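Side-chain contacts in OLD nuclease (Thermus scotoductus, PDB 6P74), which degrades linear and supercoiled double-stranded DNA from 5' to 3' with divalent metal ions, nicks and linearises circular DNA, and has DNA-stimulated ATPase activity: residues W435-R440 / E444-Q449; G407-I412 / Q461-C466; E480-I485 / P509-P514. One frame throughout, in Å; residues are numbered along the deposited sequence.

Contact 1 of 3, residues W435-R440 / E444-Q449; sequences WPIDER and ETRRKQ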
loop_
_atom_site.group_PDB
_atom_site.type_symbol
_atom_site.label_atom_id
_atom_site.label_comp_id
_atom_site.label_asym_id
_atom_site.label_seq_id
_atom_site.Cartn_x
_atom_site.Cartn_y
_atom_site.Cartn_z
ATOM N N TRP A 435 -58.457 12.052 -10.578
ATOM C CA TRP A 435 -59.226 13.253 -10.861
ATOM C C TRP A 435 -60.710 12.943 -10.810
ATOM O O TRP A 435 -61.121 11.861 -11.226
ATOM C CB TRP A 435 -58.845 13.803 -12.241
ATOM C CG TRP A 435 -57.376 14.057 -12.327
ATOM C CD1 TRP A 435 -56.407 13.219 -12.845
ATOM C CD2 TRP A 435 -56.689 15.209 -11.836
ATOM N NE1 TRP A 435 -55.169 13.791 -12.702
ATOM C CE2 TRP A 435 -55.314 15.014 -12.089
ATOM C CE3 TRP A 435 -57.108 16.387 -11.204
ATOM C CZ2 TRP A 435 -54.350 15.966 -11.746
ATOM C CZ3 TRP A 435 -56.160 17.320 -10.861
ATOM C CH2 TRP A 435 -54.791 17.105 -11.124
ATOM N N PRO A 436 -61.544 13.856 -10.304
ATOM C CA PRO A 436 -62.986 13.599 -10.328
ATOM C C PRO A 436 -63.500 13.495 -11.756
ATOM O O PRO A 436 -63.011 14.164 -12.672
ATOM C CB PRO A 436 -63.576 14.814 -9.603
ATOM C CG PRO A 436 -62.549 15.876 -9.765
ATOM C CD PRO A 436 -61.245 15.150 -9.667
ATOM N N ILE A 437 -64.499 12.636 -11.938
ATOM C CA ILE A 437 -65.049 12.397 -13.262
ATOM C C ILE A 437 -66.028 13.517 -13.594
ATOM O O ILE A 437 -66.886 13.885 -12.778
ATOM C CB ILE A 437 -65.703 11.007 -13.339
ATOM C CG1 ILE A 437 -64.641 9.925 -13.599
ATOM C CG2 ILE A 437 -66.703 10.955 -14.462
ATOM C CD1 ILE A 437 -64.188 9.185 -12.369
ATOM N N ASP A 438 -65.876 14.087 -14.784
ATOM C CA ASP A 438 -66.788 15.120 -15.264
ATOM C C ASP A 438 -68.069 14.435 -15.737
ATOM O O ASP A 438 -68.109 13.827 -16.812
ATOM C CB ASP A 438 -66.123 15.926 -16.376
ATOM C CG ASP A 438 -67.037 17.000 -16.962
ATOM O OD1 ASP A 438 -68.030 17.405 -16.298
ATOM O OD2 ASP A 438 -66.754 17.425 -18.107
ATOM N N GLU A 439 -69.125 14.522 -14.928
ATOM C CA GLU A 439 -70.375 13.849 -15.260
ATOM C C GLU A 439 -71.036 14.400 -16.520
ATOM O O GLU A 439 -71.951 13.758 -17.045
ATOM C CB GLU A 439 -71.339 13.927 -14.075
ATOM C CG GLU A 439 -70.764 13.358 -12.777
ATOM C CD GLU A 439 -70.313 11.901 -12.905
ATOM O OE1 GLU A 439 -70.731 11.233 -13.879
ATOM O OE2 GLU A 439 -69.539 11.427 -12.035
ATOM N N ARG A 440 -70.585 15.545 -17.036
ATOM C CA ARG A 440 -71.106 16.061 -18.298
ATOM C C ARG A 440 -70.377 15.526 -19.527
ATOM O O ARG A 440 -70.910 15.636 -20.635
ATOM C CB ARG A 440 -71.045 17.591 -18.312
ATOM C CG ARG A 440 -71.860 18.272 -17.214
ATOM C CD ARG A 440 -71.596 19.765 -17.187
ATOM N NE ARG A 440 -72.828 20.537 -17.316
ATOM C CZ ARG A 440 -73.511 21.033 -16.286
ATOM N NH1 ARG A 440 -73.077 20.842 -15.043
ATOM N NH2 ARG A 440 -74.628 21.724 -16.501
ATOM N N GLU A 444 -67.199 7.850 -23.454
ATOM C CA GLU A 444 -65.818 7.360 -23.549
ATOM C C GLU A 444 -64.890 8.113 -22.598
ATOM O O GLU A 444 -64.010 7.516 -21.972
ATOM C CB GLU A 444 -65.300 7.432 -25.000
ATOM C CG GLU A 444 -63.818 6.932 -25.182
ATOM C CD GLU A 444 -63.424 6.691 -26.638
ATOM O OE1 GLU A 444 -64.282 6.227 -27.440
ATOM O OE2 GLU A 444 -62.251 6.968 -26.979
ATOM N N THR A 445 -65.076 9.417 -22.453
ATOM C CA THR A 445 -64.206 10.165 -21.558
ATOM C C THR A 445 -64.444 9.778 -20.100
ATOM O O THR A 445 -63.485 9.600 -19.345
ATOM C CB THR A 445 -64.405 11.671 -21.773
ATOM O OG1 THR A 445 -65.793 11.973 -21.672
ATOM C CG2 THR A 445 -63.960 12.053 -23.154
ATOM N N ARG A 446 -65.710 9.627 -19.691
ATOM C CA ARG A 446 -65.997 9.206 -18.320
ATOM C C ARG A 446 -65.398 7.837 -18.032
ATOM O O ARG A 446 -64.720 7.647 -17.015
ATOM C CB ARG A 446 -67.506 9.200 -18.063
ATOM C CG ARG A 446 -68.126 10.542 -18.274
ATOM C CD ARG A 446 -69.554 10.649 -17.762
ATOM N NE ARG A 446 -70.395 9.482 -18.030
ATOM C CZ ARG A 446 -71.195 9.351 -19.083
ATOM N NH1 ARG A 446 -71.263 10.302 -20.006
ATOM N NH2 ARG A 446 -71.931 8.259 -19.217
ATOM N N ARG A 447 -65.630 6.870 -18.934
ATOM C CA ARG A 447 -65.091 5.525 -18.749
ATOM C C ARG A 447 -63.566 5.554 -18.702
ATOM O O ARG A 447 -62.960 4.938 -17.822
ATOM C CB ARG A 447 -65.608 4.583 -19.850
ATOM C CG ARG A 447 -64.852 3.232 -19.962
ATOM C CD ARG A 447 -65.594 2.235 -20.806
ATOM N NE ARG A 447 -66.151 2.882 -22.003
ATOM C CZ ARG A 447 -65.467 3.141 -23.116
ATOM N NH1 ARG A 447 -64.191 2.793 -23.191
ATOM N NH2 ARG A 447 -66.054 3.759 -24.140
ATOM N N LYS A 448 -62.928 6.325 -19.593
ATOM C CA LYS A 448 -61.466 6.373 -19.588
ATOM C C LYS A 448 -60.926 7.058 -18.342
ATOM O O LYS A 448 -59.908 6.627 -17.797
ATOM C CB LYS A 448 -60.945 7.057 -20.845
ATOM C CG LYS A 448 -60.812 6.068 -21.979
ATOM C CD LYS A 448 -60.367 6.711 -23.273
ATOM C CE LYS A 448 -60.339 5.666 -24.362
ATOM N NZ LYS A 448 -60.054 6.254 -25.686
ATOM N N GLN A 449 -61.582 8.132 -17.879
ATOM C CA GLN A 449 -61.191 8.729 -16.608
ATOM C C GLN A 449 -61.267 7.714 -15.465
ATOM O O GLN A 449 -60.328 7.588 -14.668
ATOM C CB GLN A 449 -62.060 9.937 -16.303
ATOM C CG GLN A 449 -61.572 11.219 -16.928
ATOM C CD GLN A 449 -62.312 12.429 -16.369
ATOM O OE1 GLN A 449 -61.913 12.987 -15.338
ATOM N NE2 GLN A 449 -63.410 12.824 -17.030
#
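I437 and R446 meet in a surface contact of the Toprim domain, in which the loop after strand 426-431 folds against the first turns of helix 443-467, the helix it leads into. The CA atoms of I437 and R446 are 6.1 Å apart, and I437 sits between two residues one helical turn apart. Its CG1 branch runs past Q449 in the opposite direction and comes within 3.7 Å of Q449 CB, whereas CG2, placed anti to the backbone N by chi1 of -82°, lies 4.1 Å from R446 CB. The R446 chain then runs on beside the loop backbone, with CG 3.6 Å from D438 O, before bending at chi3. Its guanidinium is turned to the chain between the segments, where NH1 donates to A441 O. E439 OE1 approaches from the loop side but stands well out of the guanidinium plane, 4.5 Å from R446 NE, so no N-H is aimed at it. Within the loop, D438 OD1 accepts from R440 N at 3.2 Å, an Asx turn that fixes the chain at 438-440. The chemistry is thus mainly aliphatic carbons laid against each other and against loop carbonyls; the E439 charge probably adds only a diffuse attraction to R446.

Contact 2 of 3, residues G407-I412 / Q461-C466; sequences GGKAGI and QRIQAC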
loop_
_atom_site.group_PDB
_atom_site.type_symbol
_atom_site.label_atom_id
_atom_site.label_comp_id
_atom_site.label_asym_id
_atom_site.label_seq_id
_atom_site.Cartn_x
_atom_site.Cartn_y
_atom_site.Cartn_z
ATOM N N GLY A 407 -38.165 8.917 -13.858
ATOM C CA GLY A 407 -38.833 8.570 -15.093
ATOM C C GLY A 407 -40.241 8.036 -14.931
ATOM O O GLY A 407 -40.669 7.185 -15.724
ATOM N N GLY A 408 -40.974 8.499 -13.916
ATOM C CA GLY A 408 -42.369 8.122 -13.733
ATOM C C GLY A 408 -42.510 7.099 -12.627
ATOM O O GLY A 408 -41.533 6.687 -11.997
ATOM N N LYS A 409 -43.755 6.670 -12.386
ATOM C CA LYS A 409 -44.014 5.882 -11.184
ATOM C C LYS A 409 -43.356 4.506 -11.263
ATOM O O LYS A 409 -42.700 4.071 -10.304
ATOM C CB LYS A 409 -45.516 5.790 -10.931
ATOM C CG LYS A 409 -46.094 7.195 -10.539
ATOM C CD LYS A 409 -47.594 7.157 -10.256
ATOM C CE LYS A 409 -48.102 8.544 -9.810
ATOM N NZ LYS A 409 -49.589 8.551 -9.648
ATOM N N ALA A 410 -43.494 3.817 -12.408
ATOM C CA ALA A 410 -42.808 2.541 -12.590
ATOM C C ALA A 410 -41.304 2.697 -12.402
ATOM O O ALA A 410 -40.647 1.786 -11.890
ATOM C CB ALA A 410 -43.130 1.942 -13.972
ATOM N N GLY A 411 -40.753 3.849 -12.785
ATOM C CA GLY A 411 -39.341 4.109 -12.552
ATOM C C GLY A 411 -39.018 4.251 -11.081
ATOM O O GLY A 411 -37.934 3.855 -10.636
ATOM N N ILE A 412 -39.940 4.841 -10.310
ATOM C CA ILE A 412 -39.747 4.964 -8.865
ATOM C C ILE A 412 -39.714 3.584 -8.207
ATOM O O ILE A 412 -38.826 3.288 -7.408
ATOM C CB ILE A 412 -40.833 5.858 -8.235
ATOM C CG1 ILE A 412 -40.636 7.310 -8.646
ATOM C CG2 ILE A 412 -40.750 5.797 -6.721
ATOM C CD1 ILE A 412 -41.736 8.227 -8.175
ATOM N N GLN A 461 -50.411 2.355 -5.128
ATOM C CA GLN A 461 -50.389 1.286 -4.139
ATOM C C GLN A 461 -49.121 0.450 -4.251
ATOM O O GLN A 461 -48.578 0.008 -3.233
ATOM C CB GLN A 461 -51.632 0.400 -4.290
ATOM C CG GLN A 461 -51.763 -0.656 -3.217
ATOM C CD GLN A 461 -51.513 -0.085 -1.817
ATOM O OE1 GLN A 461 -50.582 -0.506 -1.123
ATOM N NE2 GLN A 461 -52.335 0.887 -1.404
ATOM N N ARG A 462 -48.622 0.223 -5.462
ATOM C CA ARG A 462 -47.392 -0.555 -5.578
ATOM C C ARG A 462 -46.205 0.202 -4.993
ATOM O O ARG A 462 -45.362 -0.391 -4.306
ATOM C CB ARG A 462 -47.124 -0.926 -7.019
ATOM C CG ARG A 462 -48.130 -1.873 -7.665
ATOM C CD ARG A 462 -47.853 -1.937 -9.192
ATOM N NE ARG A 462 -46.498 -2.443 -9.395
ATOM C CZ ARG A 462 -46.143 -3.732 -9.327
ATOM N NH1 ARG A 462 -47.054 -4.672 -9.088
ATOM N NH2 ARG A 462 -44.872 -4.092 -9.503
ATOM N N ILE A 463 -46.146 1.520 -5.215
ATOM C CA ILE A 463 -45.084 2.325 -4.617
ATOM C C ILE A 463 -45.154 2.249 -3.097
ATOM O O ILE A 463 -44.129 2.190 -2.405
ATOM C CB ILE A 463 -45.173 3.777 -5.133
ATOM C CG1 ILE A 463 -44.586 3.849 -6.542
ATOM C CG2 ILE A 463 -44.425 4.717 -4.190
ATOM C CD1 ILE A 463 -45.047 5.063 -7.341
ATOM N N GLN A 464 -46.362 2.270 -2.555
ATOM C CA GLN A 464 -46.547 2.218 -1.114
ATOM C C GLN A 464 -46.126 0.859 -0.550
ATOM O O GLN A 464 -45.561 0.774 0.549
ATOM C CB GLN A 464 -48.012 2.519 -0.814
ATOM C CG GLN A 464 -48.348 2.558 0.602
ATOM C CD GLN A 464 -48.822 3.920 1.020
ATOM O OE1 GLN A 464 -48.437 4.950 0.439
ATOM N NE2 GLN A 464 -49.662 3.944 2.037
ATOM N N ALA A 465 -46.387 -0.212 -1.300
ATOM C CA ALA A 465 -46.016 -1.550 -0.861
ATOM C C ALA A 465 -44.501 -1.726 -0.830
ATOM O O ALA A 465 -43.962 -2.302 0.119
ATOM C CB ALA A 465 -46.657 -2.601 -1.775
ATOM N N CYS A 466 -43.787 -1.240 -1.845
ATOM C CA CYS A 466 -42.353 -1.484 -1.779
ATOM C C CYS A 466 -41.649 -0.468 -0.883
ATOM O O CYS A 466 -40.762 -0.846 -0.116
ATOM C CB CYS A 466 -41.738 -1.518 -3.172
ATOM S SG CYS A 466 -42.140 -0.108 -4.259
#
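Two helices approach where the CA atoms of I412 and I463 stand 7.3 Å apart, near the start of helix 409-422 and near the end of helix 443-467. Both helices link strands of the parallel Toprim sheet in beta-alpha-beta fashion, the first between strands 401-405 and 426-431, the second between 426-431 and 472-475. I463 supplies the reaching group. Its CG1 lies anti to the carbonyl carbon (chi1 -78°), and the nearly extended chi2 carries CD1 to K409 CB at 3.7 Å. The two side chains cross at about a right angle, the methyl meeting CB and CG at the base of the lysine and leaving the rest of its chain to run on. A looser contact joins I412 CG2 to I463 CG1 at 4.3 Å. H430 of strand 426-431 touches all three side chains. Past CG, K409 stays extended and delivers NZ to E456, with which it forms a salt bridge, and to N460 OD1 and D431 O, two hydrogen bonds. The inferred metal ligand D433 is a long, weak ion-pair partner. This buried ammonium is therefore well supplied with acceptors, while I463 CD1 packs beside its stem and also lies 3.9 Å from K409 O.

Contact 3 of 3, residues E480-I485 / P509-P514; sequences EAALGI and PDALRP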
loop_
_atom_site.group_PDB
_atom_site.type_symbol
_atom_site.label_atom_id
_atom_site.label_comp_id
_atom_site.label_asym_id
_atom_site.label_seq_id
_atom_site.Cartn_x
_atom_site.Cartn_y
_atom_site.Cartn_z
ATOM N N GLU A 480 -48.419 19.958 -10.193
ATOM C CA GLU A 480 -48.898 20.997 -11.098
ATOM C C GLU A 480 -50.108 21.713 -10.519
ATOM O O GLU A 480 -50.209 22.941 -10.597
ATOM C CB GLU A 480 -49.261 20.427 -12.465
ATOM C CG GLU A 480 -48.121 19.835 -13.236
ATOM C CD GLU A 480 -47.990 18.356 -12.991
ATOM O OE1 GLU A 480 -48.342 17.932 -11.861
ATOM O OE2 GLU A 480 -47.569 17.634 -13.929
ATOM N N ALA A 481 -51.047 20.961 -9.945
ATOM C CA ALA A 481 -52.221 21.609 -9.376
ATOM C C ALA A 481 -51.859 22.372 -8.106
ATOM O O ALA A 481 -52.357 23.482 -7.882
ATOM C CB ALA A 481 -53.322 20.581 -9.110
ATOM N N ALA A 482 -50.975 21.810 -7.274
ATOM C CA ALA A 482 -50.541 22.539 -6.081
ATOM C C ALA A 482 -49.868 23.866 -6.437
ATOM O O ALA A 482 -50.019 24.857 -5.706
ATOM C CB ALA A 482 -49.605 21.664 -5.247
ATOM N N LEU A 483 -49.133 23.913 -7.556
ATOM C CA LEU A 483 -48.447 25.135 -7.947
ATOM C C LEU A 483 -49.326 26.100 -8.737
ATOM O O LEU A 483 -48.926 27.254 -8.913
ATOM C CB LEU A 483 -47.189 24.828 -8.779
ATOM C CG LEU A 483 -46.033 24.138 -8.046
ATOM C CD1 LEU A 483 -44.921 23.792 -9.040
ATOM C CD2 LEU A 483 -45.501 24.946 -6.851
ATOM N N GLY A 484 -50.495 25.661 -9.213
ATOM C CA GLY A 484 -51.311 26.459 -10.112
ATOM C C GLY A 484 -50.710 26.663 -11.481
ATOM O O GLY A 484 -51.162 27.532 -12.233
ATOM N N ILE A 485 -49.730 25.881 -11.829
ATOM C CA ILE A 485 -48.911 26.106 -13.009
ATOM C C ILE A 485 -49.568 25.413 -14.197
ATOM O O ILE A 485 -50.146 24.323 -14.063
ATOM C CB ILE A 485 -47.479 25.592 -12.746
ATOM C CG1 ILE A 485 -46.453 26.253 -13.663
ATOM C CG2 ILE A 485 -47.419 24.084 -12.874
ATOM C CD1 ILE A 485 -45.027 25.982 -13.205
ATOM N N PRO A 509 -48.441 25.630 1.599
ATOM C CA PRO A 509 -49.886 25.330 1.455
ATOM C C PRO A 509 -50.192 23.854 1.753
ATOM O O PRO A 509 -49.269 23.058 1.774
ATOM C CB PRO A 509 -50.327 25.627 0.011
ATOM C CG PRO A 509 -49.041 25.826 -0.722
ATOM C CD PRO A 509 -48.192 26.476 0.342
ATOM N N ASP A 510 -51.470 23.534 1.974
ATOM C CA ASP A 510 -51.896 22.140 2.274
ATOM C C ASP A 510 -51.615 21.254 1.055
ATOM O O ASP A 510 -51.158 20.109 1.250
ATOM C CB ASP A 510 -53.369 22.084 2.690
ATOM C CG ASP A 510 -53.696 20.908 3.595
ATOM O OD1 ASP A 510 -52.819 20.522 4.393
ATOM O OD2 ASP A 510 -54.824 20.388 3.493
ATOM N N ALA A 511 -51.882 21.770 -0.148
ATOM C CA ALA A 511 -51.652 21.010 -1.400
ATOM C C ALA A 511 -50.149 20.775 -1.591
ATOM O O ALA A 511 -49.773 19.666 -2.020
ATOM C CB ALA A 511 -52.249 21.754 -2.570
ATOM N N LEU A 512 -49.332 21.786 -1.282
ATOM C CA LEU A 512 -47.883 21.682 -1.422
ATOM C C LEU A 512 -47.202 21.006 -0.231
ATOM O O LEU A 512 -46.050 20.561 -0.355
ATOM C CB LEU A 512 -47.311 23.084 -1.606
ATOM C CG LEU A 512 -46.019 23.312 -2.364
ATOM C CD1 LEU A 512 -45.924 22.452 -3.598
ATOM C CD2 LEU A 512 -46.036 24.768 -2.764
ATOM N N ARG A 513 -47.891 20.921 0.904
ATOM C CA ARG A 513 -47.280 20.431 2.135
ATOM C C ARG A 513 -46.594 19.079 2.002
ATOM O O ARG A 513 -45.476 18.940 2.520
ATOM C CB ARG A 513 -48.354 20.379 3.230
ATOM C CG ARG A 513 -47.912 19.684 4.511
ATOM C CD ARG A 513 -49.078 19.533 5.490
ATOM N NE ARG A 513 -49.507 20.827 6.010
ATOM C CZ ARG A 513 -50.718 21.041 6.505
ATOM N NH1 ARG A 513 -51.602 20.046 6.504
ATOM N NH2 ARG A 513 -51.053 22.233 6.976
ATOM N N PRO A 514 -47.168 18.062 1.348
ATOM C CA PRO A 514 -46.458 16.775 1.278
ATOM C C PRO A 514 -45.147 16.883 0.523
ATOM O O PRO A 514 -44.211 16.132 0.824
ATOM C CB PRO A 514 -47.475 15.845 0.584
ATOM C CG PRO A 514 -48.847 16.561 0.840
ATOM C CD PRO A 514 -48.452 17.993 0.632
#
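A482 and A511 meet methyl to methyl, their CB atoms 3.8 Å apart and their CA atoms only 5.0 Å apart, and this pair of small residues lets helix 479-483 come close to the turn that leads into helix 513-523. The tight part of the contact is built around that approach. A482 CB also rests 3.8 Å from A511 O, so the methyl is set against backbone as well as side chain. Beside it L512 completes the apolar patch. Its CG lies anti to the backbone N (chi1 -153°), which swings the isobutyl group along the contact and puts CD1 4.1 Å from A482 CB. The same CD1 is 4.1 Å from L483 CD2, and the two leucines meet at a slant through branch methyls. The side-chain groups that meet are all apolar, so the fit rests on shape and burial.

The other side is loose. A481 and D510 take no part in the patch, and D510 pairs instead with R513 of its own segment in an exposed salt bridge. Helix 479-483 ends just past the packed residues in a Schellman motif at G484, which has positive phi: G484 N bonds back to A481 O and I485 N to E480 O, each at 3.2 Å. At the front of the same helix E480 turns toward the metal site: with D431 it binds the samarium ion, and it also makes a salt bridge with R487, the inferred active-site arginine. The apolar patch thus lies on a different face from the metal ligand. L483 also leans on I499 and L500 of helix 493-501, and L512 on V503. The contact joins helix 479-483, which follows strand 472-475, an edge strand of the parallel Toprim sheet, to the turn before helix 513-523, with helix 493-501 alongside L483.

All three contacts belong to the Toprim domain, with centres 21 to 24 Å apart. Helix 443-467 joins contacts 1 and 2: its early turns take part in the first and its late turns in the second, and contact 1 is nested along the chain inside the loop that contact 2 closes. Contact 3 follows both in sequence. It meets contact 1 through W435 CH2 and A481 CB, 4.3 Å apart, whereas about 10 Å separates its nearest atoms from contact 2. Each has a residue at or near the metal site: E480 of contact 3 is a samarium ligand, and the nearest side-chain atoms of W435 in contact 1 and K409 in contact 2 lie about 7 Å and 8 Å from the ion.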